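Long-range contact in restriction endonuclease AspBHI (Azoarcus sp., PDB 4OC8), which probably binds DNA and cuts it as an endonuclease, depending on the presence of modified bases in the DNA: residues L264-R269 against G285-G290. Sequence-based numbering, arbitrary orientation.
Sequences LPDVAR and GRLRIG
Bends at chi2 (67°) and chi3 (72°) fold the Arg269 side chain back along its own loop, and Asp266, with chi1 -144°, brings its carboxylate up to Arg288, so that acid and guanidinium meet beside the strand. This is the edge, within this chain, of the mixed sheet in the PD-(D/E)XK-type nuclease domain, where the chain leaving helix 251-263 joins the sheet as the short outer strand 269-271. Arg269 and Arg286 form an antiparallel hydrogen-bonded pair: Arg269 N donates to Arg286 O at 2.9 Å, in the carbonyl plane along a lone pair, whereas Arg286 N reaches Arg269 O from above the carbonyl plane. Farther along, a side chain replaces the backbone partner, with Asp266 OD2 accepting the Arg288 N-H at 2.6 Å. The same oxygen lies in plane at the edge of the Arg269 guanidinium, 3.2 Å from Arg269 NH2 in a salt bridge; its modelled position is less certain, so neither length should be pressed. Arg288 NH2 makes a weak, 3.4 Å salt bridge to Asp266 OD1; the stronger partner of Arg288 is Asp74 of the second subunit, which ties this edge to the tetramer interface. An alanine in place of Asp266 would probably leave the Arg288 amide without this acceptor and the two like-charged arginines without the carboxylate between them. On the apolar side, Leu287 CD1 touches Asp266 CB at 3.5 Å and Pro265 CD at 3.8 Å. Arg286 O sits 3.1 Å above the plane of the Arg269 guanidinium, off its centre.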
loop_
_atom_site.group_PDB
_atom_site.type_symbol
_atom_site.label_atom_id
_atom_site.label_comp_id
_atom_site.label_asym_id
_atom_site.label_seq_id
_atom_site.Cartn_x
_atom_site.Cartn_y
_atom_site.Cartn_z
ATOM N N LEU A 264 7.710 2.220 -0.251
ATOM C CA LEU A 264 6.528 1.441 0.140
ATOM C C LEU A 264 5.676 2.052 1.250
ATOM O O LEU A 264 6.209 2.688 2.159
ATOM C CB LEU A 264 6.953 -0.019 0.508
ATOM C CG LEU A 264 7.432 -0.789 -0.705
ATOM C CD1 LEU A 264 7.615 -2.295 -0.547
ATOM C CD2 LEU A 264 6.439 -0.520 -1.782
ATOM N N PRO A 265 4.354 1.843 1.174
ATOM C CA PRO A 265 3.306 2.578 1.881
ATOM C C PRO A 265 3.186 2.333 3.394
ATOM O O PRO A 265 2.194 2.733 4.009
ATOM C CB PRO A 265 2.029 2.124 1.179
ATOM C CG PRO A 265 2.424 1.275 0.035
ATOM C CD PRO A 265 3.799 0.816 0.285
ATOM N N ASP A 266 4.192 1.716 3.987
ATOM C CA ASP A 266 4.225 1.504 5.421
ATOM C C ASP A 266 5.533 2.121 5.856
ATOM O O ASP A 266 5.971 3.132 5.316
ATOM C CB ASP A 266 4.282 -0.008 5.692
ATOM C CG ASP A 266 3.492 -0.444 6.930
ATOM O OD1 ASP A 266 3.248 0.394 7.826
ATOM O OD2 ASP A 266 3.146 -1.638 7.004
ATOM N N VAL A 267 6.133 1.515 6.864
ATOM C CA VAL A 267 7.566 1.470 6.972
ATOM C C VAL A 267 7.657 -0.066 6.970
ATOM O O VAL A 267 7.148 -0.710 7.889
ATOM C CB VAL A 267 8.053 2.087 8.300
ATOM C CG1 VAL A 267 9.520 2.448 8.258
ATOM C CG2 VAL A 267 7.230 3.326 8.602
ATOM N N ALA A 268 8.232 -0.671 5.931
ATOM C CA ALA A 268 8.200 -2.122 5.846
ATOM C C ALA A 268 8.983 -2.694 7.025
ATOM O O ALA A 268 10.032 -2.161 7.409
ATOM C CB ALA A 268 8.774 -2.609 4.513
ATOM N N ARG A 269 8.469 -3.771 7.608
ATOM C CA ARG A 269 9.247 -4.526 8.582
ATOM C C ARG A 269 10.293 -5.318 7.822
ATOM O O ARG A 269 10.002 -5.850 6.759
ATOM C CB ARG A 269 8.368 -5.485 9.378
ATOM C CG ARG A 269 8.118 -5.042 10.803
ATOM C CD ARG A 269 7.266 -3.789 10.842
ATOM N NE ARG A 269 5.875 -4.055 10.485
ATOM C CZ ARG A 269 5.247 -3.509 9.448
ATOM N NH1 ARG A 269 5.882 -2.658 8.652
ATOM N NH2 ARG A 269 3.978 -3.811 9.212
ATOM N N GLY A 285 10.240 -9.008 3.933
ATOM C CA GLY A 285 9.613 -7.831 4.498
ATOM C C GLY A 285 8.144 -8.031 4.813
ATOM O O GLY A 285 7.487 -8.911 4.249
ATOM N N ARG A 286 7.635 -7.214 5.729
ATOM C CA ARG A 286 6.215 -7.223 6.063
ATOM C C ARG A 286 5.602 -5.838 5.808
ATOM O O ARG A 286 6.156 -4.808 6.202
ATOM C CB ARG A 286 6.007 -7.668 7.517
ATOM C CG ARG A 286 4.626 -8.240 7.818
ATOM C CD ARG A 286 4.463 -9.667 7.303
ATOM N NE ARG A 286 5.278 -10.630 8.041
ATOM C CZ ARG A 286 5.233 -11.947 7.850
ATOM N NH1 ARG A 286 4.409 -12.459 6.943
ATOM N NH2 ARG A 286 6.010 -12.753 8.563
ATOM N N LEU A 287 4.456 -5.824 5.137
ATOM C CA LEU A 287 3.800 -4.586 4.730
ATOM C C LEU A 287 2.349 -4.568 5.194
ATOM O O LEU A 287 1.651 -5.571 5.110
ATOM C CB LEU A 287 3.847 -4.456 3.207
ATOM C CG LEU A 287 3.114 -3.283 2.562
ATOM C CD1 LEU A 287 3.824 -1.989 2.881
ATOM C CD2 LEU A 287 3.008 -3.485 1.060
ATOM N N ARG A 288 1.890 -3.422 5.679
ATOM C CA ARG A 288 0.505 -3.294 6.115
ATOM C C ARG A 288 -0.296 -2.576 5.042
ATOM O O ARG A 288 0.151 -1.581 4.485
ATOM C CB ARG A 288 0.436 -2.525 7.433
ATOM C CG ARG A 288 -0.830 -2.667 8.214
ATOM C CD ARG A 288 -0.594 -2.236 9.657
ATOM N NE ARG A 288 0.301 -1.084 9.719
ATOM C CZ ARG A 288 0.679 -0.479 10.841
ATOM N NH1 ARG A 288 0.238 -0.909 12.016
ATOM N NH2 ARG A 288 1.495 0.562 10.782
ATOM N N ILE A 289 -1.467 -3.111 4.729
ATOM C CA ILE A 289 -2.363 -2.494 3.771
ATOM C C ILE A 289 -3.634 -2.129 4.510
ATOM O O ILE A 289 -4.281 -2.996 5.115
ATOM C CB ILE A 289 -2.701 -3.450 2.622
ATOM C CG1 ILE A 289 -1.439 -3.807 1.846
ATOM C CG2 ILE A 289 -3.726 -2.830 1.686
ATOM C CD1 ILE A 289 -1.687 -4.798 0.728
ATOM N N GLY A 290 -3.978 -0.846 4.474
ATOM C CA GLY A 290 -5.130 -0.342 5.194
ATOM C C GLY A 290 -4.734 0.569 6.337
ATOM O O GLY A 290 -3.635 1.111 6.361
#